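Local coordinates for protein BIFUNCTIONAL PROTEIN Proline utilization A (PutA) (Corynebacterium freiburgense, PDB 5UX5) that probably converts proline to glutamate in two steps, pairing an FAD-dependent proline dehydrogenase with an NAD-dependent aldehyde dehydrogenase in one polypeptide, at residues 155-160 against 397-402; 137-142 against 180-185; 130-135 against 403-408; 173-178 against 214-219. All blocks are in the same frame, centred on the assembly; numbering follows the deposited sequence.

Contact 1. Residues 155-160 against 397-402; sequences NLLGEA and ILYTPV
This is a buried pairing of two parallel beta strands, the first (151-157) and the last (396-403) of the proline dehydrogenase barrel. Their short segments run 35° apart, with Asn155 beside Pro401 and Leu156 beside Val402. Asn155 sends its backbone N to Thr400 O at 3.0 Å and receives Val402 N at its own O, at 2.8 Å. A third bond runs from Leu157 N to Val402 O at 2.8 Å, the donor lying nearly on the C=O axis. Proline fits position 401 because its nitrogen, which carries no hydrogen, is not called on by strand 151-157.

On the face carrying Asn155, the amide swings anti to the backbone N (chi1 -178°) and crosses obliquely over to the Tyr399 ring, whose plane is turned 51° from it. Tyr399 OH donates to Asn155 OD1 at 2.7 Å, in the carbonyl plane and on a lone pair. With Asn155 ND2 held by Ser187 O, both ends of the amide are engaged and its flip is fixed. An asparagine suits the place since it accepts and donates at once. Tyr399 also touches the bound FAD, so Asn155 is a second-shell partner of a flavin-pocket residue.

Around these bonds the packing is apolar. Leu157 CD1 lies alongside Pro401 CB at 3.7 Å, against helix 408-421, while on the opposite face Leu156 CD1 approaches Val402 CG2 at 4.1 Å. First-to-last strand pairing of this kind is what closes a (beta/alpha)8, or TIM, barrel.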
# COMPACT_ATOMS: atom_id res chain seq x y z
N ASN A 155 -6.92 14.46 -27.45
CA ASN A 155 -6.36 13.74 -26.31
C ASN A 155 -6.61 12.25 -26.51
O ASN A 155 -7.76 11.82 -26.65
CB ASN A 155 -7.01 14.25 -25.01
CG ASN A 155 -6.46 13.59 -23.74
OD1 ASN A 155 -7.22 13.19 -22.87
ND2 ASN A 155 -5.14 13.51 -23.62
N LEU A 156 -5.53 11.46 -26.50
CA LEU A 156 -5.63 10.04 -26.77
C LEU A 156 -5.88 9.27 -25.47
O LEU A 156 -5.06 9.33 -24.54
CB LEU A 156 -4.37 9.54 -27.47
CG LEU A 156 -4.41 8.03 -27.78
CD1 LEU A 156 -5.49 7.71 -28.80
CD2 LEU A 156 -3.05 7.54 -28.27
N LEU A 157 -7.01 8.59 -25.39
CA LEU A 157 -7.34 7.72 -24.27
C LEU A 157 -7.06 6.26 -24.61
O LEU A 157 -6.83 5.90 -25.77
CB LEU A 157 -8.80 7.92 -23.86
CG LEU A 157 -9.22 9.36 -23.56
CD1 LEU A 157 -10.73 9.46 -23.28
CD2 LEU A 157 -8.40 9.99 -22.43
N GLY A 158 -7.10 5.39 -23.61
CA GLY A 158 -6.96 3.98 -23.92
C GLY A 158 -6.67 3.14 -22.70
O GLY A 158 -6.95 3.53 -21.57
N GLU A 159 -6.12 1.95 -22.97
CA GLU A 159 -5.79 0.94 -21.96
C GLU A 159 -4.90 1.54 -20.88
O GLU A 159 -4.05 2.39 -21.15
CB GLU A 159 -5.09 -0.25 -22.64
CG GLU A 159 -5.41 -1.67 -22.12
CD GLU A 159 -4.77 -2.78 -22.97
OE1 GLU A 159 -3.74 -2.54 -23.65
OE2 GLU A 159 -5.31 -3.91 -22.98
N ALA A 160 -5.08 1.08 -19.64
CA ALA A 160 -4.26 1.58 -18.54
C ALA A 160 -2.79 1.41 -18.86
O ALA A 160 -2.37 0.37 -19.39
CB ALA A 160 -4.59 0.84 -17.24
N ILE A 397 -10.97 26.45 -27.19
CA ILE A 397 -10.32 25.18 -27.53
C ILE A 397 -11.09 24.06 -26.86
O ILE A 397 -11.16 23.98 -25.63
CB ILE A 397 -8.85 25.18 -27.10
CG1 ILE A 397 -8.18 26.44 -27.65
CG2 ILE A 397 -8.17 23.92 -27.60
CD1 ILE A 397 -6.91 26.81 -26.92
N LEU A 398 -11.67 23.19 -27.68
CA LEU A 398 -12.57 22.15 -27.20
C LEU A 398 -11.82 20.85 -26.94
O LEU A 398 -11.13 20.32 -27.83
CB LEU A 398 -13.70 21.92 -28.19
CG LEU A 398 -14.64 23.11 -28.34
CD1 LEU A 398 -15.81 22.74 -29.24
CD2 LEU A 398 -15.12 23.59 -26.98
N TYR A 399 -11.96 20.33 -25.72
CA TYR A 399 -11.38 19.03 -25.38
C TYR A 399 -12.00 17.96 -26.26
O TYR A 399 -13.22 17.80 -26.29
CB TYR A 399 -11.62 18.73 -23.89
CG TYR A 399 -11.14 17.35 -23.48
CD1 TYR A 399 -9.80 17.10 -23.22
CD2 TYR A 399 -12.03 16.30 -23.37
CE1 TYR A 399 -9.36 15.82 -22.87
CE2 TYR A 399 -11.60 15.03 -23.02
CZ TYR A 399 -10.28 14.80 -22.77
OH TYR A 399 -9.90 13.52 -22.41
N THR A 400 -11.18 17.27 -27.03
CA THR A 400 -11.69 16.23 -27.92
C THR A 400 -11.00 14.90 -27.63
O THR A 400 -9.83 14.71 -28.01
CB THR A 400 -11.49 16.63 -29.38
OG1 THR A 400 -12.18 17.86 -29.63
CG2 THR A 400 -12.01 15.57 -30.34
N PRO A 401 -11.70 13.94 -26.99
CA PRO A 401 -11.08 12.65 -26.68
C PRO A 401 -11.12 11.73 -27.89
O PRO A 401 -12.13 11.64 -28.59
CB PRO A 401 -11.95 12.09 -25.55
CG PRO A 401 -13.28 12.78 -25.71
CD PRO A 401 -13.14 13.93 -26.72
N VAL A 402 -10.01 11.06 -28.14
CA VAL A 402 -9.92 10.08 -29.21
C VAL A 402 -9.27 8.80 -28.67
O VAL A 402 -8.63 8.79 -27.61
CB VAL A 402 -9.17 10.61 -30.45
CG1 VAL A 402 -9.83 11.86 -30.97
CG2 VAL A 402 -7.72 10.89 -30.12

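Contact 2. Residues 137-142 against 180-185; sequences ALNKLL and NPRVDY
Polar contacts centre on the amide oxygen of Asn139, on helix 136-147. Asn180 ND2 reaches it tip to tip and donates to Asn139 OD1 at 2.8 Å with an N-H...O angle of 169°. The bond lies in the amide plane of Asn180 and on a lone pair of Asn139, although the two amides are turned 76° against each other. The other end of the Asn180 amide works within its own loop: OD1 accepts the backbone N of Arg182 at 3.1 Å, forming an Asx turn. A type I beta turn from Asn180 to Val183 is superposed on it, closed by Val183 N bonding to Asn180 O. Asparagine is apt here, because one amide shapes the turn while binding the helix.

The turn lies between helix 164-178 and strand 185-189, and helix 136-147 leads into strand 151-157. The contact therefore joins the helix that precedes the first strand of the proline dehydrogenase TIM barrel to the loop that leads into the second.

Arg182 adds a flat-group contact. Its chain, extended from CG to NE, crosses Asn139 at about a right angle, and Asn139 CB sits 3.4 Å above one guanidinium face, toward the rim. The charge itself is answered by a salt bridge from NH1 to Asp143, one helical residue beyond Leu142.

Apolar packing comes from Leu142, which points toward the turn. Its CD1 meets Val183 CG2 at 3.9 Å, the two side chains crossing obliquely, and its CB lies 4.1 Å from Arg182 CB. Branched aliphatic residues suit this inner side, where Leu142 also touches Leu152 of the first barrel strand.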
# COMPACT_ATOMS: atom_id res chain seq x y z
N ALA A 137 -14.48 10.42 -38.88
CA ALA A 137 -15.33 11.25 -38.03
C ALA A 137 -14.54 12.39 -37.40
O ALA A 137 -15.03 13.53 -37.32
CB ALA A 137 -15.96 10.39 -36.93
N LEU A 138 -13.31 12.11 -36.97
CA LEU A 138 -12.47 13.12 -36.35
C LEU A 138 -12.08 14.21 -37.36
O LEU A 138 -12.14 15.41 -37.05
CB LEU A 138 -11.22 12.48 -35.74
CG LEU A 138 -10.22 13.45 -35.11
CD1 LEU A 138 -10.86 14.22 -33.96
CD2 LEU A 138 -8.96 12.76 -34.61
N ASN A 139 -11.66 13.81 -38.57
CA ASN A 139 -11.25 14.83 -39.53
C ASN A 139 -12.42 15.71 -39.92
O ASN A 139 -12.23 16.91 -40.16
CB ASN A 139 -10.63 14.22 -40.80
CG ASN A 139 -9.22 13.70 -40.59
OD1 ASN A 139 -8.40 14.33 -39.92
ND2 ASN A 139 -8.90 12.60 -41.25
N LYS A 140 -13.63 15.14 -39.97
CA LYS A 140 -14.82 15.95 -40.25
C LYS A 140 -15.08 16.93 -39.11
O LYS A 140 -15.38 18.11 -39.37
CB LYS A 140 -16.02 15.02 -40.45
CG LYS A 140 -17.36 15.67 -40.78
CD LYS A 140 -18.49 14.62 -40.68
CE LYS A 140 -19.62 14.86 -41.69
NZ LYS A 140 -20.49 16.04 -41.38
N LEU A 141 -14.89 16.49 -37.86
CA LEU A 141 -15.12 17.38 -36.73
C LEU A 141 -14.05 18.45 -36.65
O LEU A 141 -14.34 19.56 -36.19
CB LEU A 141 -15.19 16.57 -35.44
CG LEU A 141 -15.37 17.36 -34.14
CD1 LEU A 141 -16.74 18.03 -34.08
CD2 LEU A 141 -15.15 16.43 -32.95
N LEU A 142 -12.82 18.16 -37.07
CA LEU A 142 -11.80 19.21 -37.11
C LEU A 142 -12.15 20.27 -38.15
O LEU A 142 -12.02 21.47 -37.89
CB LEU A 142 -10.42 18.60 -37.39
CG LEU A 142 -9.73 17.80 -36.26
CD1 LEU A 142 -8.99 16.57 -36.76
CD2 LEU A 142 -8.81 18.69 -35.43
N ASN A 180 -1.03 14.75 -38.50
CA ASN A 180 -2.24 15.12 -39.23
C ASN A 180 -2.33 16.63 -39.33
O ASN A 180 -2.37 17.31 -38.29
CB ASN A 180 -3.47 14.53 -38.55
CG ASN A 180 -4.77 14.80 -39.30
OD1 ASN A 180 -4.83 15.64 -40.20
ND2 ASN A 180 -5.81 14.08 -38.94
N PRO A 181 -2.36 17.21 -40.53
CA PRO A 181 -2.32 18.68 -40.64
C PRO A 181 -3.56 19.38 -40.11
O PRO A 181 -3.47 20.56 -39.77
CB PRO A 181 -2.17 18.92 -42.14
CG PRO A 181 -2.80 17.70 -42.75
CD PRO A 181 -2.45 16.57 -41.84
N ARG A 182 -4.71 18.72 -40.03
CA ARG A 182 -5.87 19.39 -39.47
C ARG A 182 -5.74 19.58 -37.96
O ARG A 182 -6.41 20.45 -37.41
CB ARG A 182 -7.14 18.62 -39.77
CG ARG A 182 -7.17 17.93 -41.10
CD ARG A 182 -8.49 17.20 -41.33
NE ARG A 182 -8.43 16.23 -42.43
CZ ARG A 182 -9.18 16.27 -43.52
NH1 ARG A 182 -10.07 17.24 -43.68
NH2 ARG A 182 -9.04 15.34 -44.47
N VAL A 183 -4.83 18.84 -37.32
CA VAL A 183 -4.73 18.79 -35.87
C VAL A 183 -3.79 19.90 -35.40
O VAL A 183 -2.61 19.93 -35.78
CB VAL A 183 -4.22 17.41 -35.40
CG1 VAL A 183 -3.91 17.40 -33.90
CG2 VAL A 183 -5.23 16.34 -35.72
N ASP A 184 -4.31 20.79 -34.54
CA ASP A 184 -3.57 21.93 -34.01
C ASP A 184 -3.00 21.70 -32.63
O ASP A 184 -2.12 22.46 -32.21
CB ASP A 184 -4.47 23.18 -33.87
CG ASP A 184 -5.22 23.54 -35.12
OD1 ASP A 184 -4.67 23.40 -36.23
OD2 ASP A 184 -6.37 24.02 -34.97
N TYR A 185 -3.51 20.73 -31.89
CA TYR A 185 -3.32 20.73 -30.44
C TYR A 185 -3.48 19.32 -29.93
O TYR A 185 -4.57 18.74 -30.05
CB TYR A 185 -4.33 21.67 -29.82
CG TYR A 185 -4.22 21.99 -28.36
CD1 TYR A 185 -4.05 20.99 -27.39
CD2 TYR A 185 -4.38 23.30 -27.93
CE1 TYR A 185 -3.99 21.31 -26.03
CE2 TYR A 185 -4.34 23.61 -26.58
CZ TYR A 185 -4.14 22.62 -25.63
OH TYR A 185 -4.10 22.96 -24.30

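Contact 3. Residues 130-135 against 403-408; sequences VLDAEG and VHAEDF
Val130 and Val403 cross obliquely, methyl to methyl, with Val130 CG1 3.6 Å from Val403 CG1. Val130 points toward the 403-408 segment, while Val403 turns CG1 into the crowded position between its N and carbonyl carbon (chi1 73°), which brings that methyl to the valine. Compact branched residues suit this spot, which Leu415 and Ala411 of helix 408-421 also border. Phe408, with CG anti to the backbone N, presents a ring edge rather than a face: its CE1 lies 3.7 Å from Val130 O, near the ring plane.

Asp132 and Val403 are paired in parallel, yet their side chains diverge, so the backbone does the joining. Val403 N binds Leu131 O at 2.9 Å, nearly along the C=O axis but bent at the hydrogen (138°), and Ala133 N returns a straight bond to Val403 O at 2.9 Å. Strand 131-132 is thus a short extra strand, outside the eight of the TIM barrel, beside the end of its last strand.

Asp132 bends its carboxylate back on its own chain, OD1 accepting Glu134 N at 3.0 Å through the anti lone pair in an Asx turn. The accompanying type I turn ends at Gly135, which brings no CB against Asp132 CB.

His404 ND1 weakly accepts Glu406 N, more consistent with a neutral ring than a doubly protonated one. Glu134 OE2, 5.0 Å from His404 NE2, might pull the other way, so the charge stays open.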
# COMPACT_ATOMS: atom_id res chain seq x y z
N VAL A 130 -16.47 10.23 -27.87
CA VAL A 130 -15.14 9.63 -28.07
C VAL A 130 -15.04 9.14 -29.51
O VAL A 130 -15.92 8.40 -29.98
CB VAL A 130 -14.88 8.49 -27.08
CG1 VAL A 130 -13.56 7.82 -27.41
CG2 VAL A 130 -14.89 9.01 -25.65
N LEU A 131 -13.98 9.53 -30.21
CA LEU A 131 -13.85 9.30 -31.64
C LEU A 131 -12.64 8.42 -31.94
O LEU A 131 -11.71 8.33 -31.14
CB LEU A 131 -13.73 10.62 -32.41
CG LEU A 131 -14.99 11.47 -32.54
CD1 LEU A 131 -14.70 12.72 -33.33
CD2 LEU A 131 -16.13 10.67 -33.18
N ASP A 132 -12.67 7.80 -33.12
CA ASP A 132 -11.57 6.94 -33.55
C ASP A 132 -10.39 7.80 -33.99
O ASP A 132 -10.53 8.64 -34.89
CB ASP A 132 -12.03 6.03 -34.70
CG ASP A 132 -11.11 4.81 -34.90
OD1 ASP A 132 -9.88 5.01 -35.04
OD2 ASP A 132 -11.63 3.66 -34.88
N ALA A 133 -9.23 7.58 -33.35
CA ALA A 133 -8.04 8.38 -33.65
C ALA A 133 -7.65 8.30 -35.13
O ALA A 133 -6.91 9.16 -35.61
CB ALA A 133 -6.87 7.92 -32.77
N GLU A 134 -8.15 7.30 -35.84
CA GLU A 134 -7.83 7.09 -37.25
C GLU A 134 -9.04 7.22 -38.17
O GLU A 134 -8.86 7.20 -39.40
CB GLU A 134 -7.19 5.70 -37.42
CG GLU A 134 -5.93 5.50 -36.60
CD GLU A 134 -5.46 4.06 -36.59
OE1 GLU A 134 -6.19 3.19 -37.09
OE2 GLU A 134 -4.36 3.81 -36.06
N GLY A 135 -10.25 7.30 -37.63
CA GLY A 135 -11.44 7.38 -38.45
C GLY A 135 -11.64 8.74 -39.09
O GLY A 135 -11.00 9.74 -38.76
N VAL A 403 -9.45 7.71 -29.41
CA VAL A 403 -9.06 6.40 -28.91
C VAL A 403 -8.73 5.46 -30.07
O VAL A 403 -9.19 5.65 -31.21
CB VAL A 403 -10.18 5.83 -28.02
CG1 VAL A 403 -11.38 5.38 -28.86
CG2 VAL A 403 -9.65 4.73 -27.14
N HIS A 404 -7.90 4.47 -29.78
CA HIS A 404 -7.73 3.32 -30.65
C HIS A 404 -8.96 2.42 -30.54
O HIS A 404 -9.58 2.31 -29.48
CB HIS A 404 -6.47 2.56 -30.26
CG HIS A 404 -6.12 1.45 -31.21
ND1 HIS A 404 -6.72 0.21 -31.16
CD2 HIS A 404 -5.26 1.42 -32.25
CE1 HIS A 404 -6.23 -0.55 -32.12
NE2 HIS A 404 -5.34 0.16 -32.80
N ALA A 405 -9.31 1.77 -31.66
CA ALA A 405 -10.60 1.09 -31.77
C ALA A 405 -10.87 0.11 -30.63
O ALA A 405 -11.95 0.13 -30.03
CB ALA A 405 -10.70 0.37 -33.12
N GLU A 406 -9.90 -0.76 -30.33
CA GLU A 406 -10.13 -1.77 -29.29
C GLU A 406 -10.32 -1.14 -27.92
O GLU A 406 -10.97 -1.73 -27.05
CB GLU A 406 -8.96 -2.76 -29.22
CG GLU A 406 -7.97 -2.64 -30.35
CD GLU A 406 -6.56 -2.94 -29.90
OE1 GLU A 406 -6.23 -2.64 -28.73
OE2 GLU A 406 -5.78 -3.48 -30.72
N ASP A 407 -9.76 0.04 -27.71
CA ASP A 407 -9.78 0.63 -26.39
C ASP A 407 -11.03 1.46 -26.14
O ASP A 407 -11.10 2.16 -25.12
CB ASP A 407 -8.51 1.47 -26.19
CG ASP A 407 -7.23 0.64 -26.38
OD1 ASP A 407 -7.31 -0.61 -26.39
OD2 ASP A 407 -6.14 1.25 -26.50
N PHE A 408 -12.03 1.36 -27.01
CA PHE A 408 -13.18 2.26 -26.95
C PHE A 408 -13.92 2.15 -25.61
O PHE A 408 -13.99 3.12 -24.85
CB PHE A 408 -14.11 1.96 -28.11
CG PHE A 408 -15.30 2.85 -28.15
CD1 PHE A 408 -15.26 4.06 -28.84
CD2 PHE A 408 -16.47 2.48 -27.50
CE1 PHE A 408 -16.36 4.88 -28.88
CE2 PHE A 408 -17.58 3.30 -27.53
CZ PHE A 408 -17.53 4.51 -28.22

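Contact 4. Residues 173-178 against 214-219; sequences RTMELL and RPLYRL
The guanidinium of Arg218 has Arg214 CB over one face, 3.9 Å above its plane and toward the rim, while its NE forms a salt bridge with Glu254. This flat group belongs to the outer side of helix 202-221, and the chain carries it off from 173-178. Pro215 meets the partner helix through CB, 3.6 Å from Met175 CE.

Met175 is well chosen for reaching across. Its CG starts anti to the carbonyl carbon and the chain bends at chi3 (66°), which carries CE to the proline while CG rests 3.6 Å from Leu216 CD1. Leu219 approaches the base of the same side chain, its CD1 standing 3.7 Å from Met175 CB.

The segments run side by side in the same direction, 9° apart with axes 9.4 Å from each other, as neighbouring helices round a TIM barrel do. Helix 164-178 links strands 151-157 and 185-189, and helix 202-221 precedes strand 228-232, so consecutive beta-alpha-beta units meet here.

Nearer the sheet, Leu178 crosses Leu216 at about a right angle, CD2 to CD1 at 3.6 Å. Both leucines also touch Ile229 of strand 228-232, which suits large aliphatic side chains. Thr174 meets Leu216 with its methyl, CG2 lying 4.0 Å from Leu216 CD1, while OG1 is bonded to Arg170 O one turn back. Pro215, lacking an N-H, coincides with a kink where its N and that of Leu216 make no bond to the preceding turn.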
# COMPACT_ATOMS: atom_id res chain seq x y z
N ARG A 173 1.17 6.86 -31.07
CA ARG A 173 -0.12 7.18 -31.65
C ARG A 173 -0.44 8.67 -31.56
O ARG A 173 -1.10 9.22 -32.45
CB ARG A 173 -1.21 6.35 -30.98
CG ARG A 173 -1.14 4.88 -31.26
CD ARG A 173 -2.25 4.09 -30.57
NE ARG A 173 -2.10 2.66 -30.87
CZ ARG A 173 -2.56 1.67 -30.12
NH1 ARG A 173 -3.21 1.93 -29.00
NH2 ARG A 173 -2.35 0.42 -30.49
N THR A 174 0.02 9.33 -30.48
CA THR A 174 -0.08 10.78 -30.38
C THR A 174 0.80 11.45 -31.42
O THR A 174 0.41 12.45 -32.04
CB THR A 174 0.30 11.25 -28.99
OG1 THR A 174 -0.69 10.80 -28.06
CG2 THR A 174 0.38 12.79 -28.94
N MET A 175 1.99 10.88 -31.64
CA MET A 175 2.87 11.36 -32.70
C MET A 175 2.18 11.28 -34.05
O MET A 175 2.31 12.20 -34.87
CB MET A 175 4.15 10.54 -32.74
CG MET A 175 5.10 10.80 -31.58
SD MET A 175 6.55 9.74 -31.61
CE MET A 175 7.42 10.27 -33.08
N GLU A 176 1.41 10.22 -34.29
CA GLU A 176 0.72 10.10 -35.58
C GLU A 176 -0.32 11.21 -35.77
O GLU A 176 -0.46 11.74 -36.87
CB GLU A 176 0.07 8.72 -35.72
CG GLU A 176 1.07 7.58 -35.87
CD GLU A 176 2.05 7.76 -37.03
OE1 GLU A 176 1.66 8.30 -38.10
OE2 GLU A 176 3.23 7.35 -36.86
N LEU A 177 -1.05 11.57 -34.70
CA LEU A 177 -2.04 12.64 -34.80
C LEU A 177 -1.38 14.00 -35.07
O LEU A 177 -1.93 14.82 -35.81
CB LEU A 177 -2.86 12.71 -33.53
CG LEU A 177 -3.79 11.55 -33.17
CD1 LEU A 177 -3.89 11.53 -31.66
CD2 LEU A 177 -5.16 11.72 -33.77
N LEU A 178 -0.20 14.24 -34.48
CA LEU A 178 0.55 15.46 -34.75
C LEU A 178 1.11 15.50 -36.18
O LEU A 178 1.49 16.58 -36.65
CB LEU A 178 1.67 15.62 -33.72
CG LEU A 178 2.07 17.03 -33.32
CD1 LEU A 178 0.85 17.81 -32.91
CD2 LEU A 178 3.06 16.96 -32.18
N ARG A 214 11.12 13.92 -27.17
CA ARG A 214 11.74 14.75 -28.21
C ARG A 214 11.25 14.43 -29.62
O ARG A 214 10.96 15.38 -30.36
CB ARG A 214 13.27 14.65 -28.12
CG ARG A 214 13.90 15.40 -26.97
CD ARG A 214 15.40 15.24 -26.95
NE ARG A 214 15.99 15.72 -25.71
CZ ARG A 214 16.51 14.91 -24.79
NH1 ARG A 214 16.53 13.60 -25.00
NH2 ARG A 214 17.01 15.40 -23.66
N PRO A 215 11.11 13.17 -30.05
CA PRO A 215 10.52 12.95 -31.38
C PRO A 215 9.16 13.60 -31.53
O PRO A 215 8.82 14.07 -32.62
CB PRO A 215 10.43 11.42 -31.50
CG PRO A 215 11.23 10.87 -30.40
CD PRO A 215 11.69 11.94 -29.48
N LEU A 216 8.35 13.62 -30.46
CA LEU A 216 7.02 14.23 -30.54
C LEU A 216 7.10 15.75 -30.72
O LEU A 216 6.32 16.33 -31.48
CB LEU A 216 6.22 13.90 -29.29
CG LEU A 216 4.89 14.66 -29.30
CD1 LEU A 216 3.94 14.00 -30.29
CD2 LEU A 216 4.29 14.79 -27.92
N TYR A 217 8.01 16.41 -30.00
CA TYR A 217 8.12 17.86 -30.12
C TYR A 217 8.77 18.27 -31.43
O TYR A 217 8.43 19.31 -31.99
CB TYR A 217 8.91 18.41 -28.93
CG TYR A 217 8.13 18.45 -27.62
CD1 TYR A 217 7.98 17.30 -26.83
CD2 TYR A 217 7.55 19.63 -27.17
CE1 TYR A 217 7.27 17.33 -25.65
CE2 TYR A 217 6.84 19.67 -26.00
CZ TYR A 217 6.71 18.52 -25.23
OH TYR A 217 6.00 18.56 -24.05
N ARG A 218 9.67 17.45 -31.96
CA ARG A 218 10.22 17.70 -33.28
C ARG A 218 9.11 17.73 -34.32
O ARG A 218 9.18 18.50 -35.29
CB ARG A 218 11.23 16.62 -33.63
CG ARG A 218 12.51 16.84 -32.95
CD ARG A 218 13.42 15.71 -33.18
NE ARG A 218 14.47 15.78 -32.19
CZ ARG A 218 15.10 14.71 -31.74
NH1 ARG A 218 14.77 13.53 -32.23
NH2 ARG A 218 16.05 14.83 -30.82
N LEU A 219 8.13 16.83 -34.18
CA LEU A 219 7.02 16.81 -35.13
C LEU A 219 6.26 18.12 -35.14
O LEU A 219 5.78 18.55 -36.20
CB LEU A 219 6.06 15.67 -34.83
CG LEU A 219 6.51 14.25 -35.11
CD1 LEU A 219 5.30 13.37 -34.91
CD2 LEU A 219 7.06 14.06 -36.51

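Overall arrangement
All four contacts lie in the proline dehydrogenase barrel, on one side of the chain's centre. Contact 1, where the first and last barrel strands meet, is 9 Å between centres from contact 3, 13 Å from contact 2 and 15 Å from contact 4. Along the chain come strand 131-132, helix 136-147, strand 151-157, helix 164-178, loop 180-185 and helix 202-221; strand 396-403 and the start of helix 408-421 return much later. Contact 3 extends the sheet of contact 1, contact 2 packs on strand 396-403 through Leu138, and contact 4 reaches Leu156 through Arg173 and Thr174. Early and late parts of the domain thus meet at the seam bearing flavin-pocket residue Tyr399.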